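Local atomic coordinates of SusD/RagB family nutrient-binding outer membrane lipoprotein (Bacteroides vulgatus, PDB entry 4F7A), a protein that probably binds mucin O-glycans at the outer membrane as a SusD-like lipoprotein built on a TPR-like helical scaffold. Residues Thr23-Ile28 with Leu118-Glu123; Asn250-Val255 with Gly259-Gly264. All coordinates share one frame; numbering follows the deposited sequence.

Contact 1: residues Thr23-Ile28 with Leu118-Glu123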
# COMPACT_ATOMS: atom_id res chain seq x y z
N THR A 23 17.86 17.92 -4.44
CA THR A 23 18.16 17.06 -3.29
C THR A 23 16.91 16.73 -2.46
O THR A 23 16.76 15.60 -1.98
CB THR A 23 19.22 17.70 -2.35
OG1 THR A 23 20.47 17.84 -3.06
CG2 THR A 23 19.43 16.83 -1.11
N ASN A 24 16.02 17.71 -2.29
CA ASN A 24 14.77 17.46 -1.57
C ASN A 24 13.97 16.32 -2.23
O ASN A 24 13.40 15.48 -1.54
CB ASN A 24 13.87 18.72 -1.51
CG ASN A 24 14.45 19.83 -0.63
OD1 ASN A 24 15.19 19.58 0.31
ND2 ASN A 24 14.12 21.07 -0.96
N PHE A 25 13.92 16.31 -3.55
CA PHE A 25 13.21 15.29 -4.28
C PHE A 25 13.79 13.90 -4.07
O PHE A 25 13.05 12.93 -4.06
CB PHE A 25 13.17 15.62 -5.76
CG PHE A 25 12.14 16.66 -6.09
CD1 PHE A 25 10.81 16.31 -6.24
CD2 PHE A 25 12.50 17.98 -6.19
CE1 PHE A 25 9.85 17.28 -6.51
CE2 PHE A 25 11.55 18.96 -6.45
CZ PHE A 25 10.22 18.59 -6.63
N GLU A 26 15.10 13.84 -3.89
CA GLU A 26 15.77 12.58 -3.65
C GLU A 26 15.38 12.00 -2.29
O GLU A 26 15.07 10.82 -2.16
CB GLU A 26 17.28 12.79 -3.71
CG GLU A 26 18.04 11.53 -3.38
CD GLU A 26 19.57 11.70 -3.42
OE1 GLU A 26 20.07 12.78 -3.79
OE2 GLU A 26 20.25 10.72 -3.05
N THR A 27 15.41 12.84 -1.25
CA THR A 27 15.00 12.40 0.09
C THR A 27 13.53 11.96 0.13
O THR A 27 13.19 10.93 0.73
CB THR A 27 15.25 13.51 1.09
OG1 THR A 27 16.64 13.80 1.11
CG2 THR A 27 14.77 13.14 2.52
N ILE A 28 12.65 12.73 -0.51
CA ILE A 28 11.22 12.41 -0.49
C ILE A 28 10.97 11.06 -1.18
O ILE A 28 10.27 10.21 -0.64
CB ILE A 28 10.37 13.50 -1.17
CG1 ILE A 28 10.46 14.82 -0.38
CG2 ILE A 28 8.89 13.06 -1.25
CD1 ILE A 28 10.07 16.07 -1.21
N LEU A 118 3.79 18.25 -4.65
CA LEU A 118 2.46 18.02 -4.08
C LEU A 118 2.02 16.58 -4.26
O LEU A 118 1.49 15.98 -3.32
CB LEU A 118 1.42 18.95 -4.72
CG LEU A 118 1.58 20.41 -4.30
CD1 LEU A 118 0.52 21.30 -4.96
CD2 LEU A 118 1.53 20.56 -2.80
N ILE A 119 2.24 16.04 -5.45
CA ILE A 119 1.88 14.64 -5.73
C ILE A 119 2.66 13.70 -4.80
O ILE A 119 2.10 12.80 -4.17
CB ILE A 119 2.10 14.29 -7.23
CG1 ILE A 119 1.15 15.13 -8.10
CG2 ILE A 119 1.84 12.77 -7.51
CD1 ILE A 119 1.61 15.36 -9.53
N LEU A 120 3.96 13.90 -4.69
CA LEU A 120 4.75 13.07 -3.79
C LEU A 120 4.30 13.20 -2.33
O LEU A 120 4.32 12.24 -1.58
CB LEU A 120 6.23 13.41 -3.91
CG LEU A 120 6.90 13.07 -5.23
CD1 LEU A 120 8.33 13.67 -5.22
CD2 LEU A 120 6.88 11.55 -5.51
N LYS A 121 3.91 14.41 -1.92
CA LYS A 121 3.49 14.65 -0.54
C LYS A 121 2.21 13.87 -0.23
O LYS A 121 2.07 13.26 0.85
CB LYS A 121 3.32 16.16 -0.34
CG LYS A 121 3.03 16.57 1.08
CD LYS A 121 3.23 18.07 1.29
CE LYS A 121 2.17 18.91 0.59
NZ LYS A 121 2.39 20.42 0.74
N VAL A 122 1.29 13.85 -1.18
CA VAL A 122 0.05 13.08 -1.03
C VAL A 122 0.34 11.59 -1.09
O VAL A 122 -0.21 10.81 -0.29
CB VAL A 122 -0.99 13.44 -2.12
CG1 VAL A 122 -2.20 12.49 -2.03
CG2 VAL A 122 -1.41 14.87 -2.00
N GLU A 123 1.21 11.18 -2.01
CA GLU A 123 1.64 9.77 -2.07
C GLU A 123 2.21 9.29 -0.72
O GLU A 123 1.88 8.21 -0.26
CB GLU A 123 2.68 9.56 -3.20
CG GLU A 123 3.40 8.19 -3.15
CD GLU A 123 2.49 7.00 -3.28
OE1 GLU A 123 1.32 7.16 -3.74
OE2 GLU A 123 2.95 5.88 -2.92
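Leu120 on helix 111-132 reaches Phe25 and Ile28 of helix 15-30, an apolar helix-helix contact in the TPR-like helical part of this SusD-like protein. The contact is purely van der Waals and small, about 140 Å² summed over both segments, and its three residues are all buried. Aliphatic packing comes first: Ile28 CG2 lies 3.8 Å from Leu120 CB, with the two side chains running obliquely to each other. With CG1 beside the backbone N of Ile28 (chi1 -65°), CG2 stands anti to that N and is the branch that meets the leucine. The aromatic part differs in approach. Phe25 and Leu120 cross at about a right angle, and the leucine methyl comes to the rim of the ring, near its plane, without covering a face. Around this group, Phe113 meets the Phe25 ring edge-to-face, while Trp196 of helix 193-210 touches Leu120, so the packing continues into a third helix. Within the two segments the nearest CA atoms, those of Ile28 and Leu120, are 7.3 Å apart. Leu120 CD1 bridges the two partners, at 3.8 Å from Phe25 CD1 and 4.1 Å from Ile28 CG2.

Contact 2: residues Asn250-Val255 with Gly259-Gly264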
# COMPACT_ATOMS: atom_id res chain seq x y z
N ASN A 250 16.22 -1.39 -2.77
CA ASN A 250 14.93 -1.87 -2.38
C ASN A 250 15.03 -2.57 -1.01
O ASN A 250 15.71 -3.58 -0.87
CB ASN A 250 14.39 -2.82 -3.44
CG ASN A 250 12.93 -3.19 -3.21
OD1 ASN A 250 12.54 -3.50 -2.09
ND2 ASN A 250 12.14 -3.20 -4.29
N PRO A 251 14.35 -2.03 0.01
CA PRO A 251 14.57 -2.58 1.35
C PRO A 251 13.97 -3.97 1.54
O PRO A 251 14.42 -4.71 2.42
CB PRO A 251 13.88 -1.56 2.27
CG PRO A 251 12.89 -0.92 1.42
CD PRO A 251 13.48 -0.84 0.05
N LEU A 252 12.98 -4.34 0.74
CA LEU A 252 12.41 -5.69 0.81
C LEU A 252 13.48 -6.71 0.51
O LEU A 252 13.55 -7.75 1.17
CB LEU A 252 11.22 -5.84 -0.12
CG LEU A 252 10.50 -7.20 -0.16
CD1 LEU A 252 9.88 -7.60 1.18
CD2 LEU A 252 9.42 -7.16 -1.27
N ALA A 253 14.34 -6.41 -0.46
CA ALA A 253 15.42 -7.28 -0.84
C ALA A 253 16.43 -7.35 0.28
O ALA A 253 17.03 -8.41 0.50
CB ALA A 253 16.10 -6.83 -2.20
N GLY A 254 16.60 -6.25 1.01
CA GLY A 254 17.49 -6.24 2.17
C GLY A 254 17.02 -7.15 3.28
O GLY A 254 17.82 -7.94 3.80
N VAL A 255 15.74 -7.07 3.64
CA VAL A 255 15.14 -7.96 4.65
C VAL A 255 15.13 -9.42 4.16
O VAL A 255 15.36 -10.34 4.95
CB VAL A 255 13.74 -7.48 5.09
CG1 VAL A 255 13.12 -8.40 6.14
CG2 VAL A 255 13.83 -6.03 5.62
N GLY A 259 16.99 -13.26 5.53
CA GLY A 259 16.23 -14.48 5.66
C GLY A 259 14.88 -14.33 6.33
O GLY A 259 14.38 -15.28 6.89
N GLU A 260 14.25 -13.16 6.21
CA GLU A 260 13.05 -12.84 7.03
C GLU A 260 11.76 -12.54 6.27
O GLU A 260 10.80 -12.07 6.87
CB GLU A 260 13.39 -11.67 7.99
CG GLU A 260 14.31 -12.10 9.13
CD GLU A 260 14.59 -10.99 10.12
OE1 GLU A 260 13.65 -10.53 10.80
OE2 GLU A 260 15.76 -10.60 10.25
N THR A 261 11.70 -12.84 4.97
CA THR A 261 10.51 -12.57 4.15
C THR A 261 9.90 -13.84 3.57
O THR A 261 10.23 -14.24 2.46
CB THR A 261 10.88 -11.60 3.01
OG1 THR A 261 11.97 -12.15 2.27
CG2 THR A 261 11.26 -10.22 3.58
N TYR A 262 9.03 -14.48 4.34
CA TYR A 262 8.35 -15.70 3.92
C TYR A 262 6.97 -15.37 3.38
O TYR A 262 6.38 -14.34 3.72
CB TYR A 262 8.22 -16.71 5.08
CG TYR A 262 9.51 -17.39 5.41
CD1 TYR A 262 10.53 -16.70 6.09
CD2 TYR A 262 9.76 -18.69 5.00
CE1 TYR A 262 11.72 -17.32 6.40
CE2 TYR A 262 10.97 -19.31 5.28
CZ TYR A 262 11.95 -18.62 5.97
OH TYR A 262 13.16 -19.23 6.26
N MSE A 263 6.48 -16.28 2.56
CA MSE A 263 5.13 -16.27 2.03
C MSE A 263 4.08 -16.37 3.14
O MSE A 263 4.23 -17.16 4.06
CB MSE A 263 4.98 -17.48 1.10
CG MSE A 263 3.77 -17.45 0.22
SE MSE A 263 3.72 -19.05 -0.86
CE MSE A 263 2.66 -18.38 -2.33
N GLY A 264 3.00 -15.59 3.05
CA GLY A 264 1.91 -15.70 4.02
C GLY A 264 0.90 -16.78 3.62
O GLY A 264 0.75 -17.10 2.44
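Val255 meets Glu260 and Thr261 where helix 251-257 ends in a Schellman motif and the chain bends off toward strand 262-263. One backbone bond spans the turn: Glu260 N donates to Val255 O over 3.3 Å, fairly straight at 154° but with the donor tilted 28° from the carbonyl plane. Gly259, with a positive phi, is the first residue to leave the helical conformation, a backbone setting that favours glycine. Beside this polar link lies a small apolar cluster. Thr261 CG2 is its shared point, 3.7 Å from Val255 CG1 and 3.8 Å from Leu252 CD1. The methyl takes the place beside the backbone N of Thr261, while OG1 occupies the position between N and the carbonyl carbon (chi1 55°). Val255 CG1 also packs on Glu260 CB at 3.8 Å, the two side chains crossing at about a right angle.

Further out, Trp46 of helix 44-51 touches both Leu252 and Val255, and Phe317 and Ile318, in a loop, touch Thr261. Tyr262 pairs through its backbone with His62 in a two-stranded antiparallel sheet. The nearest atoms of Gly259 and a bound triethylene glycol, probably a crystallisation additive, are about 4 Å apart. At the other end of the helix Asn250 is the N-cap, its ND2 donating to Thr327 O. Its side chain also accepts a capping bond in the carbonyl plane, with Leu252 N at 3.0 Å from Asn250 OD1.

Overall arrangement
Contact 1 and contact 2 follow one another along the chain, the first closing before the second opens, and both belong to the SusD/RagB-type part of the protein. Their centres are 25 Å apart and their nearest atoms about 12 Å, so they do not touch. Contact 1 joins two helices far apart in sequence, 15-30 and 111-132, whereas contact 2 is local, linking helix 251-257 to residues 259-261, the loop that leads into strand 262-263. They share no helix or strand. Each is buried, with its centre 16 or 17 Å from that of the chain. One ties the N-terminal helix into the helical scaffold; the other packs the loop after helix 251-257 against that helix.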